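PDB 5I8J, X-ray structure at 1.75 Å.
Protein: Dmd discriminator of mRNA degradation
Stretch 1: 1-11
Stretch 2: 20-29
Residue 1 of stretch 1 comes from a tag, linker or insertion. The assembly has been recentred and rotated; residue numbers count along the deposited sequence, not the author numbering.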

# COMPACT_ATOMS: atom_id res chain seq x y z
N SER A 1 -14.20 15.94 2.33
CA SER A 1 -15.59 16.39 2.24
C SER A 1 -16.30 15.67 1.11
O SER A 1 -15.70 14.86 0.41
CB SER A 1 -15.64 17.89 2.01
OG SER A 1 -15.01 18.17 0.79
N MET A 2 -17.57 15.97 0.90
CA MET A 2 -18.26 15.42 -0.25
C MET A 2 -17.76 16.07 -1.54
O MET A 2 -17.58 15.40 -2.56
CB MET A 2 -19.78 15.61 -0.14
CG MET A 2 -20.55 14.68 -1.03
SD MET A 2 -20.43 12.99 -0.39
CE MET A 2 -21.13 13.21 1.24
N SER A 3 -17.54 17.38 -1.50
CA SER A 3 -17.09 18.10 -2.70
C SER A 3 -15.63 17.84 -3.04
O SER A 3 -15.20 18.00 -4.20
CB SER A 3 -17.31 19.61 -2.54
OG SER A 3 -18.68 19.94 -2.38
N LYS A 4 -14.87 17.45 -2.03
CA LYS A 4 -13.45 17.13 -2.15
C LYS A 4 -13.18 15.84 -1.40
O LYS A 4 -12.79 15.87 -0.23
CB LYS A 4 -12.60 18.25 -1.58
CG LYS A 4 -11.13 18.06 -1.79
CD LYS A 4 -10.25 18.65 -0.69
CE LYS A 4 -8.82 18.39 -1.03
NZ LYS A 4 -8.64 17.99 -2.43
N LEU A 5 -13.45 14.72 -2.05
CA LEU A 5 -13.32 13.43 -1.39
C LEU A 5 -11.87 13.16 -1.00
O LEU A 5 -10.94 13.63 -1.65
CB LEU A 5 -13.85 12.33 -2.30
CG LEU A 5 -15.34 12.41 -2.62
CD1 LEU A 5 -15.69 11.59 -3.84
CD2 LEU A 5 -16.18 11.95 -1.43
N THR A 6 -11.69 12.42 0.08
CA THR A 6 -10.36 11.98 0.51
C THR A 6 -10.09 10.62 -0.10
O THR A 6 -10.89 9.70 0.06
CB THR A 6 -10.27 11.91 2.04
OG1 THR A 6 -10.53 13.20 2.60
CG2 THR A 6 -8.89 11.44 2.50
N LYS A 7 -8.99 10.48 -0.83
CA LYS A 7 -8.64 9.18 -1.39
C LYS A 7 -7.76 8.42 -0.40
O LYS A 7 -6.64 8.85 -0.08
CB LYS A 7 -7.91 9.31 -2.73
CG LYS A 7 -7.61 7.96 -3.38
CD LYS A 7 -6.87 8.14 -4.70
CE LYS A 7 -5.55 8.87 -4.50
NZ LYS A 7 -4.85 9.15 -5.78
N VAL A 8 -8.27 7.31 0.10
CA VAL A 8 -7.53 6.52 1.07
C VAL A 8 -7.07 5.23 0.41
O VAL A 8 -7.87 4.50 -0.16
CB VAL A 8 -8.37 6.21 2.32
CG1 VAL A 8 -7.51 5.53 3.38
CG2 VAL A 8 -8.98 7.49 2.87
N THR A 9 -5.77 4.97 0.47
CA THR A 9 -5.24 3.70 -0.02
C THR A 9 -5.11 2.74 1.15
O THR A 9 -4.44 3.04 2.13
CB THR A 9 -3.86 3.88 -0.69
OG1 THR A 9 -3.97 4.77 -1.81
CG2 THR A 9 -3.33 2.53 -1.16
N PHE A 10 -5.78 1.60 1.05
CA PHE A 10 -5.74 0.57 2.08
C PHE A 10 -4.85 -0.56 1.60
O PHE A 10 -4.98 -1.01 0.45
CB PHE A 10 -7.14 0.04 2.39
CG PHE A 10 -8.04 1.05 3.05
CD1 PHE A 10 -8.10 1.16 4.43
CD2 PHE A 10 -8.84 1.88 2.28
CE1 PHE A 10 -8.92 2.08 5.03
CE2 PHE A 10 -9.67 2.82 2.88
CZ PHE A 10 -9.71 2.92 4.25
N ILE A 11 -3.95 -1.01 2.47
CA ILE A 11 -3.13 -2.17 2.18
C ILE A 11 -3.38 -3.21 3.25
O ILE A 11 -3.31 -2.90 4.43
CB ILE A 11 -1.64 -1.84 2.16
CG1 ILE A 11 -1.37 -0.60 1.30
CG2 ILE A 11 -0.85 -3.04 1.65
CD1 ILE A 11 -0.00 -0.05 1.57
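Stretch 2 20-29: FTKDIMLSGD

Stretch 2 lies alongside stretch 1 as its antiparallel neighbour in a β-sheet. Residues 20-26 are extended and pair with strand 6-11; the strand axes approach to 4.7 Å, and their N-to-C directions differ by 155°. The register runs from Thr-6 opposite Leu-26 to Ile-11 opposite Thr-21, and beyond Leu-26 the chain leaves the strand at Ser-27, whose phi/psi of -94/-10° breaks the extended conformation.

Backbone hydrogen bonds fix this register. Thr-6, Val-8 and Phe-10 face Leu-26, Ile-24 and Lys-22 in hydrogen-bonded pairs, each closed by two bonds. Leu-26 N donates to Thr-6 O and Ile-24 N to Val-8 O, both at 2.9 Å, and Lys-22 N reaches Phe-10 O at 3.0 Å; the reciprocal bond from Phe-10 N to Lys-22 O is 2.8 Å. The intervening pairs bring their CA atoms closer, 4.5 Å for Thr-9 and Asp-23 against 5.2 Å for Phe-10 and Lys-22.

Apolar contacts line the face carrying Val-8 and Phe-10. Ile-24 CD1 packs 3.6 Å from Phe-10 CE2, and Leu-26 CD1 lies 3.8 Å from Val-8 CG2. On the other face, Met-25 spans two residues: its CE is 3.5 Å from Leu-5 CB and its SD 3.6 Å from Lys-7 CB.

Polar side chains on that second face add further links. Thr-9 OG1 donates to Asp-23 OD1 at 2.7 Å, while Thr-21 OG1 donates to Phe-10 O at 2.9 Å, so this carbonyl accepts from both side chain and backbone. Water 3 joins Lys-7 NZ (3.1 Å) to Asp-23 OD2 (2.6 Å).

Near the tag-derived Ser-1, water 1 accepts from Ser-1 N at 2.9 Å and Thr-6 OG1 at 2.7 Å, and donates to Leu-26 O and Gly-28 O, each at 2.7 Å, linking the two stretches where the strand pairing ends.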

# COMPACT_ATOMS: atom_id res chain seq x y z
N PHE A 20 -3.93 -7.69 -0.09
CA PHE A 20 -4.92 -7.03 -0.93
C PHE A 20 -4.76 -5.53 -0.81
O PHE A 20 -4.15 -5.04 0.13
CB PHE A 20 -6.35 -7.46 -0.56
CG PHE A 20 -6.77 -7.11 0.84
CD1 PHE A 20 -6.47 -7.96 1.90
CD2 PHE A 20 -7.48 -5.95 1.10
CE1 PHE A 20 -6.86 -7.64 3.19
CE2 PHE A 20 -7.88 -5.63 2.39
CZ PHE A 20 -7.57 -6.48 3.43
N THR A 21 -5.28 -4.78 -1.77
CA THR A 21 -5.14 -3.33 -1.69
C THR A 21 -6.33 -2.68 -2.41
O THR A 21 -6.86 -3.25 -3.36
CB THR A 21 -3.79 -2.87 -2.29
OG1 THR A 21 -3.61 -1.47 -2.06
CG2 THR A 21 -3.71 -3.16 -3.78
N LYS A 22 -6.77 -1.53 -1.90
CA LYS A 22 -7.91 -0.82 -2.49
C LYS A 22 -7.75 0.67 -2.34
O LYS A 22 -7.25 1.11 -1.32
CB LYS A 22 -9.23 -1.22 -1.83
CG LYS A 22 -9.62 -2.67 -1.89
CD LYS A 22 -10.99 -2.86 -1.27
CE LYS A 22 -12.06 -2.20 -2.12
NZ LYS A 22 -13.42 -2.69 -1.72
N ASP A 23 -8.21 1.44 -3.32
CA ASP A 23 -8.39 2.88 -3.16
C ASP A 23 -9.86 3.16 -2.91
O ASP A 23 -10.70 2.73 -3.68
CB ASP A 23 -7.94 3.64 -4.41
CG ASP A 23 -6.45 3.91 -4.43
OD1 ASP A 23 -5.78 3.56 -3.45
OD2 ASP A 23 -5.97 4.50 -5.41
N ILE A 24 -10.16 3.87 -1.83
CA ILE A 24 -11.56 4.16 -1.48
C ILE A 24 -11.72 5.67 -1.31
O ILE A 24 -10.90 6.30 -0.65
CB ILE A 24 -11.98 3.44 -0.18
CG1 ILE A 24 -11.77 1.93 -0.34
CG2 ILE A 24 -13.46 3.70 0.14
CD1 ILE A 24 -12.09 1.12 0.91
N MET A 25 -12.76 6.25 -1.92
CA MET A 25 -13.02 7.67 -1.75
C MET A 25 -13.97 7.88 -0.59
O MET A 25 -15.09 7.34 -0.59
CB MET A 25 -13.62 8.30 -3.01
CG MET A 25 -12.82 8.11 -4.28
SD MET A 25 -11.12 8.65 -4.11
CE MET A 25 -11.31 10.39 -3.80
N LEU A 26 -13.56 8.67 0.40
CA LEU A 26 -14.37 8.88 1.59
C LEU A 26 -14.68 10.36 1.76
O LEU A 26 -13.82 11.21 1.56
CB LEU A 26 -13.65 8.37 2.84
CG LEU A 26 -13.29 6.88 2.84
CD1 LEU A 26 -12.47 6.55 4.09
CD2 LEU A 26 -14.56 6.02 2.75
N SER A 27 -15.92 10.66 2.15
CA SER A 27 -16.31 12.06 2.29
C SER A 27 -16.14 12.56 3.72
O SER A 27 -16.25 13.77 3.97
CB SER A 27 -17.76 12.23 1.85
OG SER A 27 -18.60 11.51 2.73
N GLY A 28 -15.86 11.65 4.65
CA GLY A 28 -15.77 12.00 6.05
C GLY A 28 -14.35 12.25 6.51
O GLY A 28 -13.48 12.62 5.73
N ASP A 29 -14.11 12.03 7.80
CA ASP A 29 -12.84 12.39 8.40
C ASP A 29 -12.35 11.26 9.29
O ASP A 29 -12.55 10.09 8.97
CB ASP A 29 -13.00 13.70 9.17
CG ASP A 29 -13.42 14.85 8.26
OD1 ASP A 29 -12.78 15.04 7.19
OD2 ASP A 29 -14.41 15.54 8.58
O HOH W 1 -13.17 13.34 3.12
O HOH W 2 -14.73 15.75 5.41
O HOH W 3 -3.92 6.15 -5.58